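Local coordinates for Iron(III) ABC transporter, periplasmic iron-compound-binding protein (Vibrio cholerae, PDB 3TEF) that probably binds iron-loaded catecholate siderophores in the periplasm and hands them to an ABC transporter for uptake into the cell, at residues Glu210-Thr215 against Ala243-Lys248; Asp158-Met163 against Ser188-Val193; Val43-Gly48 against Tyr61-Ser66; Gly37-Ala42 against Leu53-Ser58. All blocks are in the same frame, centred on the assembly; numbering follows the deposited sequence.

Contact 1. Residues Glu210-Thr215 against Ala243-Lys248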
# COMPACT_ATOMS: atom_id res chain seq x y z
N GLU A 210 27.70 -5.75 4.18
CA GLU A 210 28.14 -6.52 5.34
C GLU A 210 27.17 -7.68 5.64
O GLU A 210 27.59 -8.82 5.87
CB GLU A 210 28.35 -5.61 6.57
CG GLU A 210 27.06 -5.06 7.23
CD GLU A 210 27.31 -3.95 8.26
OE1 GLU A 210 28.21 -3.11 8.05
OE2 GLU A 210 26.59 -3.92 9.29
N HIS A 211 25.87 -7.39 5.62
CA HIS A 211 24.86 -8.39 5.93
C HIS A 211 24.57 -9.33 4.76
O HIS A 211 24.07 -10.44 4.96
CB HIS A 211 23.58 -7.74 6.45
CG HIS A 211 23.70 -7.22 7.86
ND1 HIS A 211 23.97 -5.90 8.14
CD2 HIS A 211 23.61 -7.86 9.05
CE1 HIS A 211 24.02 -5.74 9.45
NE2 HIS A 211 23.81 -6.91 10.03
N ASN A 212 24.89 -8.89 3.55
CA ASN A 212 24.85 -9.76 2.38
C ASN A 212 23.53 -10.54 2.22
O ASN A 212 23.51 -11.77 2.36
CB ASN A 212 26.03 -10.73 2.43
CG ASN A 212 26.30 -11.40 1.09
OD1 ASN A 212 25.97 -10.86 0.04
ND2 ASN A 212 26.92 -12.58 1.14
N PRO A 213 22.44 -9.83 1.92
CA PRO A 213 21.14 -10.51 1.73
C PRO A 213 21.15 -11.38 0.48
O PRO A 213 21.83 -11.06 -0.50
CB PRO A 213 20.17 -9.34 1.55
CG PRO A 213 21.01 -8.24 0.97
CD PRO A 213 22.36 -8.39 1.64
N LYS A 214 20.39 -12.47 0.50
CA LYS A 214 20.25 -13.33 -0.67
C LYS A 214 19.32 -12.69 -1.69
O LYS A 214 19.49 -12.85 -2.91
CB LYS A 214 19.72 -14.71 -0.27
CG LYS A 214 20.73 -15.84 -0.35
CD LYS A 214 21.52 -16.00 0.95
CE LYS A 214 22.52 -14.87 1.16
NZ LYS A 214 23.09 -14.89 2.55
N THR A 215 18.34 -11.96 -1.19
CA THR A 215 17.41 -11.22 -2.03
C THR A 215 17.32 -9.80 -1.51
O THR A 215 17.23 -9.58 -0.30
CB THR A 215 16.01 -11.85 -2.00
OG1 THR A 215 16.06 -13.15 -2.61
CG2 THR A 215 15.01 -10.98 -2.76
N ALA A 243 28.98 -6.37 -4.76
CA ALA A 243 29.69 -7.39 -3.99
C ALA A 243 28.73 -8.27 -3.20
O ALA A 243 29.14 -9.12 -2.42
CB ALA A 243 30.69 -6.73 -3.04
N THR A 244 27.44 -8.07 -3.44
CA THR A 244 26.40 -8.76 -2.69
C THR A 244 25.93 -10.02 -3.42
O THR A 244 25.96 -10.08 -4.65
CB THR A 244 25.21 -7.80 -2.43
OG1 THR A 244 24.70 -8.00 -1.10
CG2 THR A 244 24.10 -8.01 -3.45
N THR A 245 25.50 -11.02 -2.66
CA THR A 245 24.94 -12.24 -3.23
C THR A 245 23.70 -11.93 -4.08
O THR A 245 23.50 -12.53 -5.14
CB THR A 245 24.54 -13.24 -2.13
OG1 THR A 245 25.70 -13.63 -1.38
CG2 THR A 245 23.90 -14.49 -2.74
N ALA A 246 22.88 -11.01 -3.60
CA ALA A 246 21.65 -10.63 -4.30
C ALA A 246 21.93 -10.14 -5.71
O ALA A 246 21.21 -10.49 -6.65
CB ALA A 246 20.88 -9.58 -3.51
N TYR A 247 22.95 -9.31 -5.87
CA TYR A 247 23.31 -8.82 -7.19
C TYR A 247 23.76 -9.97 -8.09
O TYR A 247 23.31 -10.10 -9.22
CB TYR A 247 24.41 -7.77 -7.12
CG TYR A 247 24.87 -7.33 -8.50
CD1 TYR A 247 24.13 -6.42 -9.24
CD2 TYR A 247 26.03 -7.85 -9.06
CE1 TYR A 247 24.53 -6.03 -10.50
CE2 TYR A 247 26.45 -7.46 -10.32
CZ TYR A 247 25.69 -6.55 -11.04
OH TYR A 247 26.09 -6.15 -12.29
N LYS A 248 24.66 -10.79 -7.56
CA LYS A 248 25.24 -11.89 -8.33
C LYS A 248 24.18 -12.88 -8.80
O LYS A 248 24.21 -13.33 -9.95
CB LYS A 248 26.32 -12.60 -7.51
CG LYS A 248 27.58 -11.80 -7.28
CD LYS A 248 28.42 -12.41 -6.16
CE LYS A 248 29.60 -11.53 -5.78
NZ LYS A 248 30.33 -12.09 -4.60

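Contact 2. Residues Asp158-Met163 against Ser188-Val193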
# COMPACT_ATOMS: atom_id res chain seq x y z
N ASP A 158 16.32 -15.58 2.68
CA ASP A 158 16.09 -14.30 3.34
C ASP A 158 15.98 -13.16 2.33
O ASP A 158 16.45 -13.26 1.20
CB ASP A 158 17.23 -14.01 4.32
CG ASP A 158 18.59 -13.94 3.64
OD1 ASP A 158 19.11 -15.00 3.23
OD2 ASP A 158 19.15 -12.83 3.51
N ALA A 159 15.33 -12.08 2.75
CA ALA A 159 15.27 -10.88 1.94
C ALA A 159 15.47 -9.68 2.82
O ALA A 159 15.06 -9.66 3.99
CB ALA A 159 13.94 -10.78 1.21
N MET A 160 16.12 -8.66 2.26
CA MET A 160 16.27 -7.39 2.93
C MET A 160 15.45 -6.39 2.14
O MET A 160 15.55 -6.34 0.91
CB MET A 160 17.74 -6.98 2.95
CG MET A 160 17.99 -5.65 3.63
SD MET A 160 19.73 -5.17 3.61
CE MET A 160 20.43 -6.41 4.70
N LEU A 161 14.61 -5.64 2.84
CA LEU A 161 13.80 -4.62 2.19
C LEU A 161 14.47 -3.28 2.47
O LEU A 161 14.66 -2.93 3.63
CB LEU A 161 12.38 -4.64 2.77
CG LEU A 161 11.25 -3.80 2.14
CD1 LEU A 161 11.51 -2.28 2.25
CD2 LEU A 161 10.98 -4.19 0.70
N VAL A 162 14.84 -2.57 1.42
CA VAL A 162 15.52 -1.29 1.56
C VAL A 162 14.73 -0.22 0.85
O VAL A 162 14.36 -0.38 -0.31
CB VAL A 162 16.95 -1.33 0.98
CG1 VAL A 162 17.63 0.04 1.13
CG2 VAL A 162 17.77 -2.39 1.69
N MET A 163 14.49 0.89 1.54
CA MET A 163 13.88 2.05 0.89
C MET A 163 14.94 3.11 0.72
O MET A 163 15.80 3.27 1.57
CB MET A 163 12.73 2.59 1.74
CG MET A 163 12.08 3.82 1.12
SD MET A 163 10.54 4.22 1.93
CE MET A 163 9.40 3.88 0.62
N SER A 188 12.22 -14.84 4.77
CA SER A 188 12.65 -14.57 6.14
C SER A 188 13.49 -13.29 6.11
O SER A 188 14.00 -12.91 5.06
CB SER A 188 13.45 -15.75 6.71
OG SER A 188 14.64 -15.97 5.97
N GLU A 189 13.62 -12.63 7.25
CA GLU A 189 14.41 -11.40 7.32
C GLU A 189 15.90 -11.73 7.30
O GLU A 189 16.37 -12.56 8.07
CB GLU A 189 14.09 -10.62 8.58
CG GLU A 189 12.63 -10.20 8.76
CD GLU A 189 12.43 -9.46 10.08
OE1 GLU A 189 13.34 -9.53 10.92
OE2 GLU A 189 11.39 -8.82 10.28
N THR A 190 16.65 -11.06 6.42
CA THR A 190 18.10 -11.19 6.43
C THR A 190 18.59 -10.86 7.83
O THR A 190 19.27 -11.66 8.47
CB THR A 190 18.80 -10.25 5.43
OG1 THR A 190 18.32 -10.50 4.11
CG2 THR A 190 20.30 -10.47 5.45
N VAL A 191 18.24 -9.67 8.30
CA VAL A 191 18.49 -9.33 9.70
C VAL A 191 17.21 -8.91 10.40
O VAL A 191 16.51 -8.01 9.95
CB VAL A 191 19.61 -8.26 9.88
CG1 VAL A 191 19.95 -7.58 8.57
CG2 VAL A 191 19.23 -7.24 10.98
N PRO A 192 16.88 -9.62 11.49
CA PRO A 192 15.72 -9.28 12.31
C PRO A 192 15.80 -7.83 12.77
O PRO A 192 16.69 -7.49 13.55
CB PRO A 192 15.84 -10.23 13.50
CG PRO A 192 16.56 -11.41 12.94
CD PRO A 192 17.55 -10.84 11.96
N VAL A 193 14.90 -6.99 12.28
CA VAL A 193 14.90 -5.59 12.66
C VAL A 193 14.14 -5.37 13.98
O VAL A 193 13.57 -4.30 14.21
CB VAL A 193 14.27 -4.71 11.56
CG1 VAL A 193 14.97 -4.95 10.22
CG2 VAL A 193 12.79 -5.01 11.45

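Contact 3. Residues Val43-Gly48 against Tyr61-Ser66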
# COMPACT_ATOMS: atom_id res chain seq x y z
N VAL A 43 -12.06 13.52 -4.72
CA VAL A 43 -10.88 12.71 -4.43
C VAL A 43 -9.71 13.57 -4.02
O VAL A 43 -9.60 14.74 -4.41
CB VAL A 43 -10.45 11.87 -5.65
CG1 VAL A 43 -11.56 10.91 -6.05
CG2 VAL A 43 -10.06 12.78 -6.83
N SER A 44 -8.81 13.00 -3.23
CA SER A 44 -7.56 13.69 -2.97
C SER A 44 -6.79 13.81 -4.28
O SER A 44 -7.06 13.09 -5.25
CB SER A 44 -6.73 12.97 -1.90
OG SER A 44 -6.62 11.59 -2.21
N LYS A 45 -5.85 14.75 -4.29
CA LYS A 45 -5.02 15.00 -5.44
C LYS A 45 -3.58 14.82 -5.00
O LYS A 45 -3.19 15.26 -3.92
CB LYS A 45 -5.25 16.43 -5.94
CG LYS A 45 -6.70 16.74 -6.25
CD LYS A 45 -7.18 16.09 -7.56
CE LYS A 45 -8.66 16.34 -7.77
NZ LYS A 45 -9.08 16.00 -9.19
N PHE A 46 -2.80 14.17 -5.86
CA PHE A 46 -1.42 13.80 -5.57
C PHE A 46 -0.66 13.76 -6.90
O PHE A 46 -1.14 13.16 -7.86
CB PHE A 46 -1.41 12.43 -4.88
CG PHE A 46 -0.04 11.86 -4.65
CD1 PHE A 46 0.93 12.57 -3.97
CD2 PHE A 46 0.26 10.58 -5.09
CE1 PHE A 46 2.20 12.01 -3.75
CE2 PHE A 46 1.52 10.01 -4.87
CZ PHE A 46 2.48 10.73 -4.20
N ASP A 47 0.49 14.42 -6.95
CA ASP A 47 1.26 14.52 -8.19
C ASP A 47 1.68 13.15 -8.71
O ASP A 47 1.84 12.97 -9.92
CB ASP A 47 2.49 15.42 -7.99
CG ASP A 47 2.12 16.90 -7.92
OD1 ASP A 47 1.08 17.29 -8.50
OD2 ASP A 47 2.88 17.67 -7.29
N GLY A 48 1.82 12.19 -7.80
CA GLY A 48 2.25 10.85 -8.12
C GLY A 48 1.15 9.83 -8.38
O GLY A 48 1.42 8.63 -8.46
N TYR A 61 -13.31 15.79 -11.03
CA TYR A 61 -13.43 15.37 -9.63
C TYR A 61 -12.84 16.43 -8.71
O TYR A 61 -11.63 16.64 -8.69
CB TYR A 61 -12.72 14.02 -9.45
CG TYR A 61 -13.28 12.95 -10.36
CD1 TYR A 61 -14.37 12.20 -9.98
CD2 TYR A 61 -12.73 12.73 -11.63
CE1 TYR A 61 -14.90 11.24 -10.79
CE2 TYR A 61 -13.25 11.76 -12.46
CZ TYR A 61 -14.34 11.03 -12.03
OH TYR A 61 -14.88 10.06 -12.85
N PRO A 62 -13.69 17.12 -7.93
CA PRO A 62 -13.22 18.17 -7.03
C PRO A 62 -12.21 17.62 -6.03
O PRO A 62 -12.32 16.46 -5.64
CB PRO A 62 -14.49 18.61 -6.30
CG PRO A 62 -15.59 18.28 -7.25
CD PRO A 62 -15.16 17.01 -7.95
N SER A 63 -11.25 18.44 -5.63
CA SER A 63 -10.20 18.01 -4.72
C SER A 63 -10.72 17.91 -3.30
O SER A 63 -11.28 18.86 -2.77
CB SER A 63 -9.04 19.00 -4.73
OG SER A 63 -8.08 18.61 -3.77
N ALA A 64 -10.51 16.75 -2.69
CA ALA A 64 -10.85 16.56 -1.29
C ALA A 64 -9.63 16.80 -0.40
O ALA A 64 -9.67 16.51 0.81
CB ALA A 64 -11.40 15.17 -1.09
N GLY A 65 -8.56 17.32 -1.00
CA GLY A 65 -7.34 17.62 -0.28
C GLY A 65 -6.16 16.80 -0.76
O GLY A 65 -6.19 16.27 -1.87
N SER A 66 -5.13 16.70 0.07
CA SER A 66 -3.94 15.92 -0.26
C SER A 66 -4.07 14.55 0.38
O SER A 66 -5.10 14.24 0.96
CB SER A 66 -2.68 16.60 0.25
OG SER A 66 -2.62 16.57 1.67

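Contact 4. Residues Gly37-Ala42 against Leu53-Ser58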
# COMPACT_ATOMS: atom_id res chain seq x y z
N GLY A 37 -15.70 -0.86 -9.15
CA GLY A 37 -16.71 -0.27 -10.00
C GLY A 37 -17.48 0.90 -9.42
O GLY A 37 -18.52 1.28 -9.94
N ILE A 38 -16.97 1.46 -8.33
CA ILE A 38 -17.62 2.60 -7.68
C ILE A 38 -16.98 3.91 -8.14
O ILE A 38 -15.75 3.99 -8.22
CB ILE A 38 -17.50 2.50 -6.15
CG1 ILE A 38 -18.09 1.18 -5.63
CG2 ILE A 38 -18.11 3.73 -5.48
CD1 ILE A 38 -19.55 0.96 -6.00
N GLU A 39 -17.78 4.94 -8.42
CA GLU A 39 -17.22 6.21 -8.87
C GLU A 39 -17.46 7.30 -7.83
O GLU A 39 -18.59 7.67 -7.57
CB GLU A 39 -17.81 6.66 -10.21
CG GLU A 39 -17.11 7.89 -10.78
CD GLU A 39 -17.74 8.39 -12.06
OE1 GLU A 39 -18.73 7.77 -12.52
OE2 GLU A 39 -17.24 9.39 -12.61
N PRO A 40 -16.37 7.84 -7.25
CA PRO A 40 -16.48 8.84 -6.18
C PRO A 40 -16.86 10.20 -6.74
O PRO A 40 -16.74 10.43 -7.95
CB PRO A 40 -15.05 8.92 -5.64
CG PRO A 40 -14.20 8.58 -6.84
CD PRO A 40 -14.98 7.51 -7.59
N VAL A 41 -17.32 11.09 -5.86
CA VAL A 41 -17.69 12.44 -6.24
C VAL A 41 -16.57 13.46 -6.01
O VAL A 41 -16.61 14.56 -6.57
CB VAL A 41 -18.98 12.92 -5.53
CG1 VAL A 41 -20.16 12.03 -5.89
CG2 VAL A 41 -18.78 12.99 -4.02
N ALA A 42 -15.58 13.09 -5.20
CA ALA A 42 -14.44 13.96 -4.91
C ALA A 42 -13.29 13.09 -4.43
O ALA A 42 -13.51 12.03 -3.83
CB ALA A 42 -14.81 15.00 -3.87
N LEU A 53 -5.29 5.31 -12.45
CA LEU A 53 -6.29 6.19 -11.83
C LEU A 53 -6.26 7.60 -12.43
O LEU A 53 -6.75 8.56 -11.84
CB LEU A 53 -6.07 6.28 -10.29
CG LEU A 53 -6.21 4.94 -9.55
CD1 LEU A 53 -5.74 5.10 -8.10
CD2 LEU A 53 -7.64 4.42 -9.61
N ALA A 54 -5.73 7.72 -13.65
CA ALA A 54 -5.48 9.03 -14.24
C ALA A 54 -6.71 9.93 -14.36
O ALA A 54 -6.59 11.15 -14.28
CB ALA A 54 -4.79 8.87 -15.61
N LYS A 55 -7.88 9.35 -14.59
CA LYS A 55 -9.06 10.19 -14.78
C LYS A 55 -9.37 11.03 -13.55
O LYS A 55 -9.93 12.12 -13.66
CB LYS A 55 -10.29 9.37 -15.20
CG LYS A 55 -11.01 8.63 -14.08
CD LYS A 55 -12.31 8.06 -14.62
CE LYS A 55 -13.14 7.38 -13.55
NZ LYS A 55 -14.40 6.77 -14.09
N TYR A 56 -8.99 10.52 -12.38
CA TYR A 56 -9.26 11.21 -11.13
C TYR A 56 -8.33 12.40 -10.91
O TYR A 56 -8.49 13.14 -9.94
CB TYR A 56 -9.19 10.23 -9.95
CG TYR A 56 -10.23 9.14 -10.07
CD1 TYR A 56 -11.57 9.43 -9.87
CD2 TYR A 56 -9.87 7.83 -10.40
CE1 TYR A 56 -12.54 8.46 -9.98
CE2 TYR A 56 -10.85 6.83 -10.50
CZ TYR A 56 -12.18 7.16 -10.30
OH TYR A 56 -13.16 6.19 -10.40
N LYS A 57 -7.38 12.61 -11.82
CA LYS A 57 -6.49 13.75 -11.69
C LYS A 57 -7.17 15.04 -12.15
O LYS A 57 -6.74 16.12 -11.77
CB LYS A 57 -5.22 13.58 -12.51
CG LYS A 57 -4.30 12.44 -12.14
CD LYS A 57 -3.34 12.27 -13.30
CE LYS A 57 -1.95 11.85 -12.86
NZ LYS A 57 -1.13 11.54 -14.07
N SER A 58 -8.21 14.92 -12.96
CA SER A 58 -8.83 16.11 -13.55
C SER A 58 -9.85 16.81 -12.64
O SER A 58 -10.30 16.24 -11.65
CB SER A 58 -9.47 15.79 -14.89
OG SER A 58 -10.82 15.40 -14.72

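Contact 1. Residues Glu210-Thr215 against Ala243-Lys248
Asn-212 to Thr-215 and Ala-243 to Ala-246 run side by side with end-to-end directions 30° apart, bringing the CA atoms of Lys-214 and Ala-246 within 4.7 Å. Asn-212, which leaves helix 205-211 with positive phi, carries most of the polar contact. Its CG stands anti to the backbone N (chi1 -164°), and its side chain crosses that of Thr-245 at about a right angle. Asn-212 OD1 accepts the N-H of Thr-245 at 2.7 Å, in the plane of the amide and nearly straight. The hydroxyl OG1 of Thr-244 reaches Asn-212 OD1 in a weak bond of 3.3 Å, and Asn-212 ND2 gives a weak, bent bond to OG1 of Thr-245 at 3.0 Å. OD1 thus takes up a backbone N-H at the start of helix 245-248, whose N-cap residue, Thr-244, makes no capping bond of its own. The contact joins the turn between helix 205-211 and strand 215-220 to the turn that leads from helix 239-242 into helix 245-248; strand 252-254 follows and pairs in parallel with strand 215-220. Past Asn-212 backbone atoms take over the contact. Pro-213 O receives a weak bond from the N-H of Ala-246, and the CB of Ala-246 lies 3.5 Å from that oxygen. Pro-213 CD rests against Thr-244 OG1. On the exposed side, Lys-214 bends at chi2 and chi3, passes its CE 4.2 Å from Thr-245 CG2, and bonds through NZ to Asn-212 O at 3.2 Å.

Contact 2. Residues Asp158-Met163 against Ser188-Val193
Asp-158 holds CG between its backbone N and carbonyl carbon (chi1 60°), on the side of Thr-190, and chi2 (-72°) turns OD2 to the Thr-190 hydroxyl; Thr-190 in turn keeps OG1 anti to the carbonyl carbon and beside its own N (chi1 -58°). Thr-190 OG1 donates to Asp-158 OD2 over a short 2.5 Å, and OD2 receives it on its anti lone pair, the one turned away from OD1. The backbone N of Lys-214 bonds to OD2 as well, so one carboxylate oxygen links three chain segments. The methyl CG2 of Thr-190 lies 3.3 Å from Asp-158 OD2 and 4.1 Å from CE of Met-160. Met-160 is extended through CG and SD but turns at chi3, which sets CE 4.1 Å from Val-191 CG1. In the backbone, Asp-158 and Ala-159 bridge in parallel with Ser-188 and Glu-189: Ala-159 N binds Ser-188 O at 2.8 Å, and Thr-190 N binds Ala-159 O at 3.2 Å. Tyr-182 OH also bonds to Ala-159 O. Strand 188-189 is brief, and after it the chain turns off along Thr-190 and Val-191. Strand 158-165 pairs in parallel with strand 215-220 as well, and helix 205-211 covers Met-160 and Val-191 with Tyr-207 and His-211, while Pro-213 touches Thr-190.

Contact 3. Residues Val43-Gly48 against Tyr61-Ser66
Lys-45 and Val-43 clasp the returning chain of Tyr-61 to Gly-65 in the tight part of this contact. Val-43 forms a single bridge with Ser-63: its N bonds to Pro-62 O at 3.1 Å, and its O receives Ala-64 N at 2.8 Å. Further on, Lys-45 N bonds to Gly-65 O at 2.9 Å, an oxygen that the CA of Ser-44 also approaches, at 3.1 Å. The Lys-45 chain bends at chi2 (-74°) and then runs extended over Ser-63, with CG 3.4 Å from OG. Lys-45 NZ ends on Tyr-61 O at 2.7 Å, in the plane of that carbonyl; Tyr-56 O is a second partner, so backbone oxygens from two loop segments hold the ammonium. Val-43 CG2 meets Tyr-61 CB at 3.9 Å, and the buried Ala-64 CB lies against the Val-43 carbonyl. The other side is looser, with Pro-62 and Ser-66 partly exposed and lightly covered. Pro-62 points its CB away and lies at the margin, giving its O to Val-43, and Ser-66 meets the other segment through backbone atoms, O near Ser-44 CB and CA near Lys-45 O. Ser-63 OG accepts the N-H of Gly-65 at 3.1 Å, an ST turn that leads into the positive phi of Gly-65. Ser-44 OG is taken by Gly-26 N, just beyond strand 22-25. Here a loop returns beside strand 42-43, an edge strand of the four-stranded parallel sheet, in the alpha/beta lobe construction expected of this binding-protein family.

Contact 4. Residues Gly37-Ala42 against Leu53-Ser58
Tyr-56 turns its ring to Pro-40, whose CD comes obliquely to CE1 at 3.5 Å with CG close behind; the two side chains cross at about a right angle. Lys-55 CG sits between its backbone N and carbonyl carbon (chi1 79°), which sets it over the centre of one face of the Tyr-56 ring, 3.9 Å above the plane. The ring of Tyr-61 also meets this ring, their planes about 55° apart. The contact belongs to a beta-alpha-beta unit: strand 22-25, helix 27-35 and strand 42-43, the two strands adjacent and parallel. Gly-37, with positive phi, ends the helix as the C-prime residue of a Schellman motif, and the chain then passes Ile-38, Glu-39 and Pro-40 on its way to the second strand. The short 3-10 segment 54-57 packs on this link, and Leu-30 of the helix touches both Pro-40 and Tyr-56. Tyr-56 OH is hydrogen-bonded to Asp-34 OD1, which ties the ring to the helix as well. On the solvent side, where both residues are exposed, the extended chains of Lys-55 and Glu-39 cross at about a right angle. Their charges probably attract weakly, but Glu-39 OE2 bonds instead to Tyr-61 OH, and it stays 4.1 Å from Lys-55 NZ, too far for a salt bridge.

The four contacts fall into two pairs on opposite sides of the chain's centre. Contacts 3 and 4 come first in sequence, their segments alternating along the chain; their centres lie about 10 Å apart, both beside strand 42-43 of the four-stranded parallel sheet. Contacts 2 and 1 follow in series, centres about 11 Å apart, sharing the mixed sheet through strands 158-165 and 215-220, where Thr-215 meets Met-160. Between the pairs the centres are 34 to 42 Å apart and nothing touches. Helix 131-154 lies between the two sheets in sequence, consistent with two alpha/beta lobes joined by a long helix, as in related binding proteins, which hold ligand between their lobes.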